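PDB 5B04: probable translation initiation factor eIF-2B subunit epsilon from Schizosaccharomyces pombe, which acts as a component of the eIF2B complex, which catalyses the exchange of GDP for GTP on the gamma subunit of eIF2. Local coordinates for residues Thr235-Tyr240 against Ser254-Lys259; Asn386-Gly391 against Ala400-Gly405. All blocks are in the same frame, centred on the assembly; numbering follows the deposited sequence.

Interaction 1. Residues Thr235-Tyr240 against Ser254-Lys259; sequences TENFDY and SDLLGK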
# COMPACT_ATOMS: atom_id res chain seq x y z
N THR I 235 -44.12 -61.73 3.84
CA THR I 235 -44.97 -62.81 4.31
C THR I 235 -45.64 -63.48 3.11
O THR I 235 -45.87 -64.69 3.11
CB THR I 235 -46.05 -62.32 5.29
OG1 THR I 235 -46.74 -61.20 4.74
CG2 THR I 235 -45.42 -61.93 6.62
N GLU I 236 -45.93 -62.68 2.09
CA GLU I 236 -46.47 -63.19 0.84
C GLU I 236 -45.42 -64.03 0.12
O GLU I 236 -45.71 -65.11 -0.39
CB GLU I 236 -46.96 -62.05 -0.05
CG GLU I 236 -47.59 -62.50 -1.36
CD GLU I 236 -48.25 -61.35 -2.11
OE1 GLU I 236 -48.15 -61.32 -3.35
OE2 GLU I 236 -48.86 -60.49 -1.45
N ASN I 237 -44.19 -63.52 0.10
CA ASN I 237 -43.07 -64.27 -0.45
C ASN I 237 -42.18 -64.80 0.67
O ASN I 237 -41.21 -64.16 1.07
CB ASN I 237 -42.26 -63.39 -1.41
CG ASN I 237 -43.09 -62.84 -2.54
OD1 ASN I 237 -43.88 -61.91 -2.35
ND2 ASN I 237 -42.94 -63.42 -3.73
N PHE I 238 -42.54 -65.98 1.16
CA PHE I 238 -41.88 -66.58 2.32
C PHE I 238 -40.58 -67.28 1.96
O PHE I 238 -39.86 -67.76 2.84
CB PHE I 238 -42.83 -67.56 3.00
CG PHE I 238 -43.60 -68.43 2.03
CD1 PHE I 238 -43.05 -69.60 1.55
CD2 PHE I 238 -44.86 -68.06 1.60
CE1 PHE I 238 -43.74 -70.40 0.66
CE2 PHE I 238 -45.56 -68.85 0.71
CZ PHE I 238 -45.00 -70.02 0.24
N ASP I 239 -40.27 -67.33 0.67
CA ASP I 239 -39.04 -67.97 0.20
C ASP I 239 -37.87 -66.99 0.20
O ASP I 239 -36.72 -67.38 0.01
CB ASP I 239 -39.23 -68.55 -1.20
CG ASP I 239 -39.54 -67.49 -2.23
OD1 ASP I 239 -40.21 -66.49 -1.88
OD2 ASP I 239 -39.12 -67.65 -3.40
N TYR I 240 -38.18 -65.71 0.43
CA TYR I 240 -37.16 -64.67 0.40
C TYR I 240 -36.41 -64.56 1.72
O TYR I 240 -37.02 -64.42 2.78
CB TYR I 240 -37.80 -63.32 0.05
CG TYR I 240 -38.26 -63.20 -1.38
CD1 TYR I 240 -37.93 -64.17 -2.32
CD2 TYR I 240 -39.01 -62.11 -1.80
CE1 TYR I 240 -38.35 -64.06 -3.63
CE2 TYR I 240 -39.43 -61.99 -3.11
CZ TYR I 240 -39.10 -62.97 -4.02
OH TYR I 240 -39.52 -62.86 -5.33
N SER I 254 -39.69 -60.06 -11.91
CA SER I 254 -41.15 -60.07 -11.79
C SER I 254 -41.67 -61.29 -11.03
O SER I 254 -42.83 -61.68 -11.21
CB SER I 254 -41.81 -59.99 -13.17
OG SER I 254 -41.44 -58.80 -13.84
N ASP I 255 -40.83 -61.88 -10.19
CA ASP I 255 -41.29 -62.90 -9.26
C ASP I 255 -42.26 -62.23 -8.30
O ASP I 255 -43.32 -62.77 -7.97
CB ASP I 255 -40.12 -63.54 -8.50
CG ASP I 255 -40.54 -64.75 -7.68
OD1 ASP I 255 -41.53 -65.41 -8.06
OD2 ASP I 255 -39.88 -65.04 -6.67
N LEU I 256 -41.97 -60.99 -7.95
CA LEU I 256 -42.92 -60.20 -7.20
C LEU I 256 -43.51 -59.27 -8.22
O LEU I 256 -42.83 -58.49 -8.82
CB LEU I 256 -42.20 -59.40 -6.13
CG LEU I 256 -43.06 -58.65 -5.14
CD1 LEU I 256 -43.95 -59.62 -4.40
CD2 LEU I 256 -42.21 -57.89 -4.15
N LEU I 257 -44.81 -59.34 -8.41
CA LEU I 257 -45.43 -58.69 -9.54
C LEU I 257 -45.35 -57.19 -9.53
O LEU I 257 -45.58 -56.55 -8.53
CB LEU I 257 -46.89 -59.07 -9.57
CG LEU I 257 -47.26 -60.22 -10.50
CD1 LEU I 257 -47.04 -61.55 -9.80
CD2 LEU I 257 -48.70 -60.06 -10.92
N GLY I 258 -45.04 -56.63 -10.69
CA GLY I 258 -45.34 -55.25 -10.96
C GLY I 258 -44.85 -54.24 -9.96
O GLY I 258 -45.59 -53.33 -9.60
N LYS I 259 -43.63 -54.37 -9.50
CA LYS I 259 -43.13 -53.47 -8.50
C LYS I 259 -41.88 -52.78 -8.97
O LYS I 259 -41.18 -53.29 -9.82
CB LYS I 259 -42.87 -54.22 -7.22
CG LYS I 259 -44.04 -55.09 -6.85
CD LYS I 259 -45.31 -54.27 -6.84
CE LYS I 259 -45.74 -54.01 -5.41
NZ LYS I 259 -47.03 -53.28 -5.36
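N237 and L256 bring the two backbones closest, their CA atoms 7.9 Å apart, where the type I beta turn N237-Y240 at the end of helix 229-236 faces the loop between helix 243-252 and strand 260-266. At that separation the side chains make the contact, with Y240 and D255 reaching tip to tip. Both segments belong to the nucleotidyltransferase-like domain, in which strand 260-266 runs parallel to strand 153-161 of the mixed sheet. The hydroxyl OH of Y240 donates a hydrogen bond of 2.6 Å to OD2 of D255, which lies at the edge of the ring near its plane. Ring and carboxylate are turned 70° apart, and OD2 is met from above the carboxylate plane, 44° out of it. CG of D255 is anti to its backbone N (chi1 -171°), which carries the carboxylate carbon toward the tyrosine. OD2 of D239 stands 4.3 Å from OD2 of D255; the like charges probably raise the cost of keeping both carboxylates ionised, and the tyrosine O-H would partly offset it. A phenylalanine in place of Y240 would probably leave OD2 of D255 without its hydroxyl donor, still facing the charge of D239. Deeper in, the branch CD1 of L256 lies against the amide end of N237, 3.8 Å from CG, the two side chains crossing at a slant. L256 is buried further by L233, F247 and V251 of the two flanking helices. R111 of helix 108-115 donates through NH2 to the carbonyl oxygens of both N237 and Y240, and so grips the turn at its two ends. Within the turn, CB of N237 sits 3.4 Å above the plane of the Y240 ring, displaced toward the rim.

Interaction 2. Residues Asn386-Gly391 against Ala400-Gly405; sequences NSVKIG and AIVAAG
N386 and A404 sit one above the other at a corner of the left-handed parallel beta helix, their CA atoms 4.8 Å apart. The segments belong to successive coils, and the corner N386-V388 stacks on the corner A403-G405 of the next; strands 389-390 and 401-402 lie in different sheets of the beta helix. The tightly packed part is the inside of the helix. There V388, just before strand 389-390, and V402, both buried, slant across each other with CG1 of V388 3.6 Å from CG1 of V402; CG2 of V388 is a little farther from the same methyl, at 3.8 Å. CG1 of V388 is anti to the backbone N (chi1 163°), which leaves CG2 anti to the carbonyl carbon, and this second methyl lies over the carbonyl oxygens of V402 and A403. I390 adds little here and packs instead on I373 and I408 of the coils on either side. The looser part is the outer rim of the corner, where N386, S387, A404 and G405 are all partly exposed and backbone atoms do most of the touching. CA of G405 is 3.8 Å from O of S387, and CB of A404 rests 3.5 Å from O of N386. The side chain of N386 turns to other neighbours: OD1 takes a weak hydrogen bond from the backbone N of E369, one coil back, and the residue touches K38 in a loop of the N-terminal domain. G405 has a positive phi at which a CB would jam against the carbonyl oxygen of A404. The rung is closed by N of G405, which donates to O of N386 at 3.1 Å, with an N-H...O angle of 152° and a C=O...N angle of 171°.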
# COMPACT_ATOMS: atom_id res chain seq x y z
N ASN I 386 -10.22 -56.72 25.16
CA ASN I 386 -10.05 -56.18 26.51
C ASN I 386 -9.23 -57.07 27.45
O ASN I 386 -9.33 -58.30 27.40
CB ASN I 386 -11.41 -55.90 27.14
CG ASN I 386 -12.28 -55.00 26.28
OD1 ASN I 386 -11.81 -54.42 25.31
ND2 ASN I 386 -13.55 -54.88 26.65
N SER I 387 -8.43 -56.42 28.28
CA SER I 387 -7.64 -57.09 29.33
C SER I 387 -6.76 -58.21 28.80
O SER I 387 -6.51 -59.19 29.50
CB SER I 387 -8.57 -57.62 30.42
OG SER I 387 -9.12 -56.56 31.18
N VAL I 388 -6.29 -58.07 27.57
CA VAL I 388 -5.31 -59.00 27.02
C VAL I 388 -3.92 -58.61 27.48
O VAL I 388 -3.52 -57.45 27.36
CB VAL I 388 -5.36 -59.03 25.48
CG1 VAL I 388 -4.09 -59.66 24.92
CG2 VAL I 388 -6.58 -59.78 25.00
N LYS I 389 -3.18 -59.57 28.03
CA LYS I 389 -1.82 -59.32 28.48
C LYS I 389 -0.82 -59.99 27.55
O LYS I 389 -0.94 -61.17 27.24
CB LYS I 389 -1.62 -59.81 29.91
CG LYS I 389 -2.83 -59.62 30.82
CD LYS I 389 -3.22 -58.16 30.97
CE LYS I 389 -4.46 -58.01 31.84
NZ LYS I 389 -4.91 -56.60 31.95
N ILE I 390 0.16 -59.22 27.09
CA ILE I 390 1.23 -59.76 26.26
C ILE I 390 2.55 -59.69 27.02
O ILE I 390 2.93 -58.63 27.52
CB ILE I 390 1.36 -59.01 24.93
CG1 ILE I 390 -0.01 -58.86 24.26
CG2 ILE I 390 2.32 -59.73 24.00
CD1 ILE I 390 -0.65 -60.18 23.90
N GLY I 391 3.24 -60.82 27.11
CA GLY I 391 4.48 -60.90 27.85
C GLY I 391 5.64 -60.21 27.15
O GLY I 391 5.48 -59.66 26.06
N ALA I 400 -3.75 -61.86 13.25
CA ALA I 400 -3.92 -62.40 14.60
C ALA I 400 -5.10 -61.76 15.32
O ALA I 400 -5.25 -60.54 15.33
CB ALA I 400 -2.65 -62.22 15.40
N ILE I 401 -5.93 -62.60 15.93
CA ILE I 401 -7.06 -62.12 16.72
C ILE I 401 -6.99 -62.69 18.13
O ILE I 401 -7.26 -63.87 18.35
CB ILE I 401 -8.40 -62.49 16.08
CG1 ILE I 401 -8.49 -61.92 14.67
CG2 ILE I 401 -9.55 -61.97 16.93
CD1 ILE I 401 -9.75 -62.31 13.94
N VAL I 402 -6.62 -61.85 19.08
CA VAL I 402 -6.47 -62.27 20.47
C VAL I 402 -7.69 -61.84 21.28
O VAL I 402 -7.80 -60.69 21.70
CB VAL I 402 -5.20 -61.69 21.10
CG1 VAL I 402 -5.01 -62.22 22.50
CG2 VAL I 402 -3.99 -62.02 20.24
N ALA I 403 -8.61 -62.78 21.50
CA ALA I 403 -9.85 -62.50 22.21
C ALA I 403 -9.59 -62.02 23.64
O ALA I 403 -8.48 -62.14 24.15
CB ALA I 403 -10.75 -63.73 22.22
N ALA I 404 -10.64 -61.50 24.28
CA ALA I 404 -10.52 -60.89 25.60
C ALA I 404 -10.01 -61.88 26.65
O ALA I 404 -10.34 -63.06 26.62
CB ALA I 404 -11.85 -60.31 26.03
N GLY I 405 -9.21 -61.37 27.58
CA GLY I 405 -8.74 -62.16 28.70
C GLY I 405 -7.48 -62.96 28.44
O GLY I 405 -6.75 -63.30 29.37

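The two contacts lie on opposite sides of the chain's centre, 47 Å apart between centres and about 29 Å between nearest atoms, and share no element. Interaction 1 joins the turn that ends helix 229-236 to the loop after helix 243-252; interaction 2 repeats the coil-on-coil stacking of the beta helix. In interaction 1 buried Y240 and L256 meet partly exposed N237 and exposed D255, and the crossing bond is between side chains, ending on a carboxylate with a second acid close by. Interaction 2 alone has a purely apolar buried pair, its valines, beside partly exposed corners; its bond is between backbones, and no charged side chain carries the contact.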